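Local structure of glutathione peroxidase-like protein (Trypanosoma brucei, 3DWV) at residues Y130-K135 against D158-E163; S152-R157 against E176-L181. The protein acts as a glutathione peroxidase-type tryparedoxin peroxidase, probably reducing hydroperoxides with electrons supplied by tryparedoxin. The protein carries 1 engineered substitution. All coordinates share one frame; numbering follows the deposited sequence. Where two conformers were deposited one is given.

Contact 1: residues Y130-K135 against D158-E163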
ATOM      1  N   TYR A 130      -1.787   4.323  -7.995  1.00  8.86           N
ATOM      2  CA  TYR A 130      -0.416   3.815  -7.875  1.00  9.44           C
ATOM      3  C   TYR A 130       0.513   4.618  -8.787  1.00  9.50           C
ATOM      4  O   TYR A 130       1.650   4.983  -8.455  1.00 10.63           O
ATOM      5  CB  TYR A 130      -0.376   2.267  -8.116  1.00 10.77           C
ATOM      6  CG  TYR A 130      -0.388   1.641  -6.738  1.00  9.43           C
ATOM      7  CD1 TYR A 130      -1.580   1.432  -6.060  1.00 10.41           C
ATOM      8  CD2 TYR A 130       0.801   1.300  -6.122  1.00  8.77           C
ATOM      9  CE1 TYR A 130      -1.595   0.885  -4.797  1.00 10.32           C
ATOM     10  CE2 TYR A 130       0.772   0.758  -4.843  1.00  8.97           C
ATOM     11  CZ  TYR A 130      -0.424   0.543  -4.173  1.00 10.80           C
ATOM     12  OH  TYR A 130      -0.464  -0.009  -2.907  1.00 11.11           O
ATOM     13  N   GLU A 131       0.070   4.923 -10.011  1.00 11.43           N
ATOM     14  CA  GLU A 131       0.894   5.753 -10.903  1.00 11.62           C
ATOM     15  C   GLU A 131       1.187   7.075 -10.240  1.00 12.29           C
ATOM     16  O   GLU A 131       2.351   7.541 -10.312  1.00 13.39           O
ATOM     17  CB  GLU A 131       0.195   5.891 -12.264  1.00 16.07           C
ATOM     18  CG  GLU A 131       0.213   4.446 -12.855  1.00 18.92           C
ATOM     19  CD  GLU A 131       1.620   4.006 -13.201  1.00 21.59           C
ATOM     20  OE1 GLU A 131       1.932   4.303 -14.395  1.00 31.36           O
ATOM     21  OE2 GLU A 131       2.475   3.395 -12.485  1.00 18.66           O
ATOM     22  N   TYR A 132       0.166   7.614  -9.585  1.00 10.97           N
ATOM     23  CA  TYR A 132       0.454   8.860  -8.840  1.00 10.19           C
ATOM     24  C   TYR A 132       1.406   8.692  -7.675  1.00 11.36           C
ATOM     25  O   TYR A 132       2.345   9.499  -7.512  1.00 11.39           O
ATOM     26  CB  TYR A 132      -0.909   9.414  -8.371  1.00 11.07           C
ATOM     27  CG  TYR A 132      -0.794  10.565  -7.373  1.00 11.46           C
ATOM     28  CD1 TYR A 132      -0.316  11.828  -7.741  1.00 13.84           C
ATOM     29  CD2 TYR A 132      -1.176  10.362  -6.056  1.00 13.22           C
ATOM     30  CE1 TYR A 132      -0.230  12.857  -6.801  1.00 12.48           C
ATOM     31  CE2 TYR A 132      -1.089  11.357  -5.114  1.00 13.06           C
ATOM     32  CZ  TYR A 132      -0.612  12.597  -5.501  1.00 12.21           C
ATOM     33  OH  TYR A 132      -0.546  13.561  -4.517  1.00 16.57           O
ATOM     34  N   MET A 133       1.203   7.708  -6.772  1.00 10.12           N
ATOM     35  CA  MET A 133       2.084   7.578  -5.611  1.00  9.17           C
ATOM     36  C   MET A 133       3.500   7.225  -6.051  1.00 10.45           C
ATOM     37  O   MET A 133       4.485   7.747  -5.506  1.00 12.01           O
ATOM     38  CB  MET A 133       1.538   6.481  -4.667  1.00 11.28           C
ATOM     39  CG  MET A 133       0.232   6.880  -4.007  1.00 11.95           C
ATOM     40  SD  MET A 133      -0.299   5.715  -2.724  1.00 12.14           S
ATOM     41  CE  MET A 133      -0.325   4.122  -3.536  1.00 13.61           C
ATOM     42  N   LYS A 134       3.628   6.348  -7.072  1.00 10.34           N
ATOM     43  CA  LYS A 134       4.958   5.921  -7.532  1.00 11.47           C
ATOM     44  C   LYS A 134       5.749   7.044  -8.153  1.00 13.28           C
ATOM     45  O   LYS A 134       6.993   7.122  -8.027  1.00 14.81           O
ATOM     46  CB  LYS A 134       4.806   4.783  -8.559  1.00 12.18           C
ATOM     47  CG  LYS A 134       4.323   3.460  -7.945  1.00  9.74           C
ATOM     48  CD  LYS A 134       3.630   2.609  -9.014  1.00 14.01           C
ATOM     49  CE  LYS A 134       4.597   2.047 -10.025  1.00 17.15           C
ATOM     50  NZ  LYS A 134       3.885   1.243 -11.074  1.00 12.29           N
ATOM     51  N   LYS A 135       5.047   7.943  -8.878  1.00 13.19           N
ATOM     52  CA  LYS A 135       5.859   9.001  -9.490  0.50 12.95           C
ATOM     53  C   LYS A 135       6.108  10.068  -8.431  1.00 13.62           C
ATOM     54  O   LYS A 135       7.168  10.725  -8.495  1.00 12.76           O
ATOM     55  CB  LYS A 135       5.249   9.557 -10.759  0.50 14.43           C
ATOM     56  CG  LYS A 135       3.970  10.357 -10.597  0.50 16.25           C
ATOM     57  CD  LYS A 135       3.896  11.428 -11.680  0.50 20.73           C
ATOM     58  CE  LYS A 135       2.595  12.213 -11.573  0.50 21.49           C
ATOM     59  NZ  LYS A 135       1.445  11.261 -11.590  0.50 20.79           N
ATOM     60  N   ASP A 158      -3.125  15.900   4.317  0.50 17.48           N
ATOM     61  CA  ASP A 158      -3.669  16.435   3.083  0.50 17.92           C
ATOM     62  C   ASP A 158      -3.822  15.405   1.953  0.50 16.59           C
ATOM     63  O   ASP A 158      -4.199  15.772   0.825  0.50 16.49           O
ATOM     64  CB  ASP A 158      -2.787  17.559   2.516  0.50 15.11           C
ATOM     65  CG  ASP A 158      -2.643  18.725   3.460  0.50 18.41           C
ATOM     66  OD1 ASP A 158      -3.680  19.124   4.029  0.50 17.22           O
ATOM     67  OD2 ASP A 158      -1.509  19.223   3.633  0.50 21.26           O
ATOM     68  N   GLY A 159      -3.522  14.144   2.199  1.00 15.60           N
ATOM     69  CA  GLY A 159      -3.564  13.087   1.207  1.00 12.90           C
ATOM     70  C   GLY A 159      -2.380  13.039   0.276  1.00 13.43           C
ATOM     71  O   GLY A 159      -2.395  12.406  -0.783  1.00 13.66           O
ATOM     72  N   VAL A 160      -1.286  13.722   0.600  1.00 13.58           N
ATOM     73  CA  VAL A 160      -0.074  13.697  -0.215  1.00 13.80           C
ATOM     74  C   VAL A 160       0.933  12.626   0.208  1.00 14.30           C
ATOM     75  O   VAL A 160       1.239  12.528   1.409  1.00 18.69           O
ATOM     76  CB  VAL A 160       0.618  15.073  -0.112  1.00 13.13           C
ATOM     77  CG1 VAL A 160       1.707  15.203  -1.153  1.00 13.86           C
ATOM     78  CG2 VAL A 160      -0.412  16.191  -0.233  1.00 19.29           C
ATOM     79  N   PRO A 161       1.437  11.807  -0.709  1.00 15.14           N
ATOM     80  CA  PRO A 161       2.468  10.791  -0.437  1.00 13.91           C
ATOM     81  C   PRO A 161       3.793  11.454  -0.049  1.00 12.26           C
ATOM     82  O   PRO A 161       4.264  12.239  -0.876  1.00 15.06           O
ATOM     83  CB  PRO A 161       2.647  10.065  -1.768  1.00 13.53           C
ATOM     84  CG  PRO A 161       1.431  10.423  -2.569  1.00 16.77           C
ATOM     85  CD  PRO A 161       1.012  11.795  -2.131  1.00 15.02           C
ATOM     86  N   VAL A 162       4.315  11.142   1.136  1.00 14.06           N
ATOM     87  CA  VAL A 162       5.514  11.820   1.634  1.00 16.00           C
ATOM     88  C   VAL A 162       6.672  10.868   1.866  1.00 14.71           C
ATOM     89  O   VAL A 162       7.817  11.326   1.983  1.00 17.24           O
ATOM     90  CB  VAL A 162       5.169  12.592   2.917  1.00 16.65           C
ATOM     91  CG1 VAL A 162       4.285  13.778   2.515  1.00 17.19           C
ATOM     92  CG2 VAL A 162       4.482  11.753   3.977  1.00 18.07           C
ATOM     93  N   GLU A 163       6.457   9.569   1.946  1.00 12.89           N
ATOM     94  CA  GLU A 163       7.546   8.593   2.030  1.00 13.25           C
ATOM     95  C   GLU A 163       7.126   7.293   1.342  1.00 13.85           C
ATOM     96  O   GLU A 163       5.927   6.937   1.350  1.00 12.00           O
ATOM     97  CB  GLU A 163       7.957   8.253   3.471  1.00 16.72           C
ATOM     98  CG  GLU A 163       8.144   9.411   4.421  1.00 21.12           C
ATOM     99  CD  GLU A 163       9.427  10.200   4.279  1.00 24.54           C
ATOM    100  OE1 GLU A 163      10.393   9.698   3.651  1.00 25.51           O
ATOM    101  OE2 GLU A 163       9.457  11.341   4.822  1.00 29.74           O
TER
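Tyr132 and Met133, adjacent on helix 128-136, both close on the ring of Pro161 at the start of strand 161-165, and the contacts they make there are van der Waals ones. The Tyr132 ring leaves the helix with CG anti to the backbone N (chi1 170°). Its outer part reaches the proline: CE2 lies 3.7 Å from Pro161 CD, and the hydroxyl oxygen OH comes within 3.4 Å of that same carbon. Pro161 CD approaches the aromatic ring obliquely, and the two side chains cross at about a right angle. Met133 also crosses the proline at about a right angle, but touches it with CG, ahead of the sulfur, 4.0 Å from Pro161 CG. Beyond the sulfur the chain bends (chi3 -54°) and sets CE 3.5 Å above the plane of the Tyr130 ring, over its centre, as in a CH-pi contact. Ile155 of the neighbouring strand touches both Met133 and Pro161.

No hydrogen bond joins the two segments. The strong polar pairing lies on another side of the helix, where Lys134 NZ forms a salt bridge of 2.9 Å with Glu131 OE2, met nearly along its C-O axis. The same ammonium also donates to Val121 O and Asn122 OD1, so several acceptors hold it.

With 154 Å² buried and nothing but carbon contacts and a hydroxyl oxygen resting against a proline methylene, the fit rests on shape and burial of apolar surface. Pro161 has no backbone N-H to donate, and its ring offers the helix a compact hydrocarbon surface.

Contact 2: residues S152-R157 against E176-L181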
ATOM      1  N   SER A 152       5.128   0.226   1.031  1.00  8.64           N
ATOM      2  CA  SER A 152       4.086   1.163   1.470  0.50  9.09           C
ATOM      3  C   SER A 152       4.446   2.603   1.121  1.00 11.35           C
ATOM      4  O   SER A 152       5.620   2.941   0.890  1.00 14.84           O
ATOM      5  CB  SER A 152       3.814   1.076   2.976  0.50  9.33           C
ATOM      6  OG  SER A 152       4.956   1.292   3.776  0.50  3.43           O
ATOM      7  N   PHE A 153       3.354   3.393   1.121  1.00 10.90           N
ATOM      8  CA  PHE A 153       3.460   4.819   1.007  1.00  8.89           C
ATOM      9  C   PHE A 153       2.827   5.461   2.240  1.00  9.56           C
ATOM     10  O   PHE A 153       1.692   5.154   2.589  1.00  9.50           O
ATOM     11  CB  PHE A 153       2.765   5.378  -0.234  1.00  9.18           C
ATOM     12  CG  PHE A 153       3.402   4.835  -1.524  1.00 12.35           C
ATOM     13  CD1 PHE A 153       3.012   3.595  -2.045  1.00 10.96           C
ATOM     14  CD2 PHE A 153       4.382   5.621  -2.142  1.00 12.35           C
ATOM     15  CE1 PHE A 153       3.631   3.182  -3.214  1.00 10.58           C
ATOM     16  CE2 PHE A 153       5.003   5.168  -3.296  1.00 12.31           C
ATOM     17  CZ  PHE A 153       4.636   3.931  -3.797  1.00 12.16           C
ATOM     18  N   LEU A 154       3.586   6.349   2.881  1.00  9.63           N
ATOM     19  CA  LEU A 154       3.040   7.185   3.948  1.00 12.11           C
ATOM     20  C   LEU A 154       2.413   8.458   3.360  1.00 11.37           C
ATOM     21  O   LEU A 154       3.055   9.165   2.574  1.00 12.20           O
ATOM     22  CB  LEU A 154       4.123   7.560   4.930  1.00 12.76           C
ATOM     23  CG  LEU A 154       3.703   8.294   6.190  1.00 12.93           C
ATOM     24  CD1 LEU A 154       2.752   7.534   7.100  1.00 16.52           C
ATOM     25  CD2 LEU A 154       4.976   8.613   6.991  1.00 14.97           C
ATOM     26  N   ILE A 155       1.165   8.680   3.729  1.00 10.97           N
ATOM     27  CA  ILE A 155       0.342   9.761   3.208  1.00 10.80           C
ATOM     28  C   ILE A 155       0.104  10.798   4.320  1.00 11.81           C
ATOM     29  O   ILE A 155      -0.233  10.394   5.466  1.00 13.75           O
ATOM     30  CB  ILE A 155      -1.004   9.180   2.763  1.00 11.53           C
ATOM     31  CG1 ILE A 155      -0.864   7.925   1.873  1.00 12.40           C
ATOM     32  CG2 ILE A 155      -1.837  10.286   2.130  1.00 10.71           C
ATOM     33  CD1 ILE A 155      -0.010   8.102   0.633  1.00 11.91           C
ATOM     34  N   ASP A 156       0.255  12.084   4.054  1.00 13.91           N
ATOM     35  CA  ASP A 156       0.052  13.087   5.125  1.00 14.98           C
ATOM     36  C   ASP A 156      -1.420  13.429   5.319  1.00 15.86           C
ATOM     37  O   ASP A 156      -2.298  12.835   4.686  1.00 15.63           O
ATOM     38  CB  ASP A 156       0.970  14.282   4.883  1.00 17.86           C
ATOM     39  CG  ASP A 156       0.583  15.197   3.750  1.00 20.02           C
ATOM     40  OD1 ASP A 156      -0.537  15.052   3.220  1.00 20.39           O
ATOM     41  OD2 ASP A 156       1.364  16.103   3.321  1.00 18.80           O
ATOM     42  N   ARG A 157      -1.712  14.383   6.210  1.00 19.50           N
ATOM     43  CA  ARG A 157      -3.016  14.890   6.559  1.00 21.26           C
ATOM     44  C   ARG A 157      -3.800  15.439   5.366  1.00 18.26           C
ATOM     45  O   ARG A 157      -5.043  15.420   5.444  1.00 20.39           O
ATOM     46  CB  ARG A 157      -2.971  16.012   7.619  1.00 23.98           C
ATOM     47  CG  ARG A 157      -1.966  15.856   8.744  1.00 34.62           C
ATOM     48  CD  ARG A 157      -2.100  16.860   9.886  1.00 42.67           C
ATOM     49  NE  ARG A 157      -0.887  17.226  10.597  1.00 52.68           N
ATOM     50  CZ  ARG A 157      -0.579  17.311  11.880  1.00 47.86           C
ATOM     51  NH1 ARG A 157      -1.453  17.033  12.842  1.00 45.21           N
ATOM     52  NH2 ARG A 157       0.648  17.686  12.281  1.00 46.34           N
ATOM     53  N   GLU A 176       9.443   7.446  12.908  1.00 22.11           N
ATOM     54  CA  GLU A 176      10.184   8.705  12.758  0.50 22.19           C
ATOM     55  C   GLU A 176       9.432   9.714  11.882  1.00 22.20           C
ATOM     56  O   GLU A 176       9.374  10.908  12.180  1.00 18.13           O
ATOM     57  CB  GLU A 176      11.563   8.472  12.149  0.50 23.21           C
ATOM     58  CG  GLU A 176      12.397   7.353  12.712  0.50 24.61           C
ATOM     59  CD  GLU A 176      12.584   7.416  14.213  0.50 25.06           C
ATOM     60  OE1 GLU A 176      11.750   6.849  14.960  0.50 29.79           O
ATOM     61  OE2 GLU A 176      13.574   8.023  14.673  0.50 26.83           O
ATOM     62  N   LYS A 177       8.832   9.220  10.796  1.00 16.15           N
ATOM     63  CA  LYS A 177       8.054  10.028   9.868  1.00 16.33           C
ATOM     64  C   LYS A 177       6.597  10.209  10.312  1.00 14.89           C
ATOM     65  O   LYS A 177       5.992  11.298  10.184  1.00 19.03           O
ATOM     66  CB  LYS A 177       8.011   9.400   8.474  1.00 17.08           C
ATOM     67  CG  LYS A 177       9.336   9.040   7.834  1.00 25.44           C
ATOM     68  CD  LYS A 177      10.387  10.105   8.083  1.00 28.90           C
ATOM     69  CE  LYS A 177      11.682   9.733   7.346  1.00 32.64           C
ATOM     70  NZ  LYS A 177      12.817  10.511   7.883  1.00 27.86           N
ATOM     71  N   LEU A 178       5.966   9.148  10.810  1.00 15.12           N
ATOM     72  CA  LEU A 178       4.537   9.184  11.131  1.00 13.39           C
ATOM     73  C   LEU A 178       4.189   9.993  12.377  1.00 15.76           C
ATOM     74  O   LEU A 178       3.165  10.694  12.405  1.00 16.24           O
ATOM     75  CB  LEU A 178       4.059   7.754  11.302  1.00 15.69           C
ATOM     76  CG  LEU A 178       2.646   7.509  11.821  1.00 17.09           C
ATOM     77  CD1 LEU A 178       1.597   8.103  10.899  1.00 13.70           C
ATOM     78  CD2 LEU A 178       2.407   6.004  11.975  1.00 17.21           C
ATOM     79  N   ILE A 179       4.966   9.896  13.432  1.00 16.88           N
ATOM     80  CA  ILE A 179       4.554  10.588  14.682  1.00 15.57           C
ATOM     81  C   ILE A 179       4.413  12.079  14.521  1.00 16.01           C
ATOM     82  O   ILE A 179       3.423  12.648  15.013  1.00 18.18           O
ATOM     83  CB  ILE A 179       5.585  10.195  15.783  1.00 21.10           C
ATOM     84  CG1 ILE A 179       5.369   8.729  16.235  1.00 19.05           C
ATOM     85  CG2 ILE A 179       5.638  11.218  16.896  1.00 23.53           C
ATOM     86  CD1 ILE A 179       6.473   8.225  17.137  1.00 19.82           C
ATOM     87  N   PRO A 180       5.345  12.772  13.867  1.00 18.89           N
ATOM     88  CA  PRO A 180       5.092  14.184  13.603  1.00 19.96           C
ATOM     89  C   PRO A 180       3.806  14.402  12.800  1.00 20.13           C
ATOM     90  O   PRO A 180       3.244  15.503  12.953  1.00 29.50           O
ATOM     91  CB  PRO A 180       6.285  14.595  12.734  1.00 22.89           C
ATOM     92  CG  PRO A 180       7.377  13.643  13.107  1.00 22.76           C
ATOM     93  CD  PRO A 180       6.666  12.359  13.375  1.00 19.81           C
ATOM     94  N   LEU A 181       3.354  13.481  11.962  1.00 18.21           N
ATOM     95  CA  LEU A 181       2.162  13.685  11.151  1.00 18.06           C
ATOM     96  C   LEU A 181       0.926  13.518  11.992  1.00 19.97           C
ATOM     97  O   LEU A 181      -0.091  14.121  11.749  1.00 25.98           O
ATOM     98  CB  LEU A 181       2.087  12.630  10.043  1.00 20.69           C
ATOM     99  CG  LEU A 181       3.053  12.966   8.900  1.00 22.05           C
ATOM    100  CD1 LEU A 181       3.069  11.857   7.862  1.00 20.69           C
ATOM    101  CD2 LEU A 181       2.691  14.318   8.297  1.00 33.29           C
TER
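Leu154 and Leu181 reach toward each other tip to tip, Leu154 CD2 lying 3.9 Å from Leu181 CD1. Leu154 has CG anti to its backbone N (chi1 -173°), and its two methyls divide the work. CD1 meets Leu178 CD1 at 4.0 Å, whereas CD2 presses against Lys177 CB at 3.5 Å, tighter than usual for carbons. Lys177 offers this first carbon and then leads away, its chain bent at chi2 (-41°). The other methyl of Leu181, CD2, packs 3.8 Å from Asp156 CB. Asp156 presents only that methylene here; its OD1 accepts the backbone N-H groups of Asp158 and Val160, within the turn that follows the strand.

Arg157, exposed, adds a polar contact at the C-terminal part of 176-181. Its chain is extended from CG to NE, and the guanidinium beyond lies with Leu181 O 3.2 Å from its plane, over its centre. The N-H groups are badly angled for that oxygen, so what remains is probably an electrostatic attraction between a cation and a carbonyl.

Strand 152-155 and helix 176-181 run nearly alongside, at 26°, with their axes 9.8 Å apart at closest approach. The helix kinks at Pro180. Pro48, in the loop before strand 49-54, touches Leu178 and Leu181, Leu50 of that strand touches Leu154, and Lys177 reaches Glu163 and Phe165 of strand 161-165.

How the contacts relate
The two contacts meet through the sheet, their centres about 12 Å apart. Strands 152-155 and 161-165 are antiparallel neighbours, joined where Val162 N and Glu163 O lie 2.8 Å and 2.9 Å from Leu154 O and N, probably as hydrogen bonds. Val162 and Glu163 both face Leu154, a classic beta bulge. Leu154 turns its side chain to helix 171-181 of contact 2, while Phe153 and Ile155 turn theirs to helix 128-136 of contact 1. The two helices thus lie on opposite faces of one sheet, in the three-layer sandwich of the glutaredoxin fold. Both contacts lie away from the Cys58-Cys106 disulfide, which includes the predicted active-site cysteine.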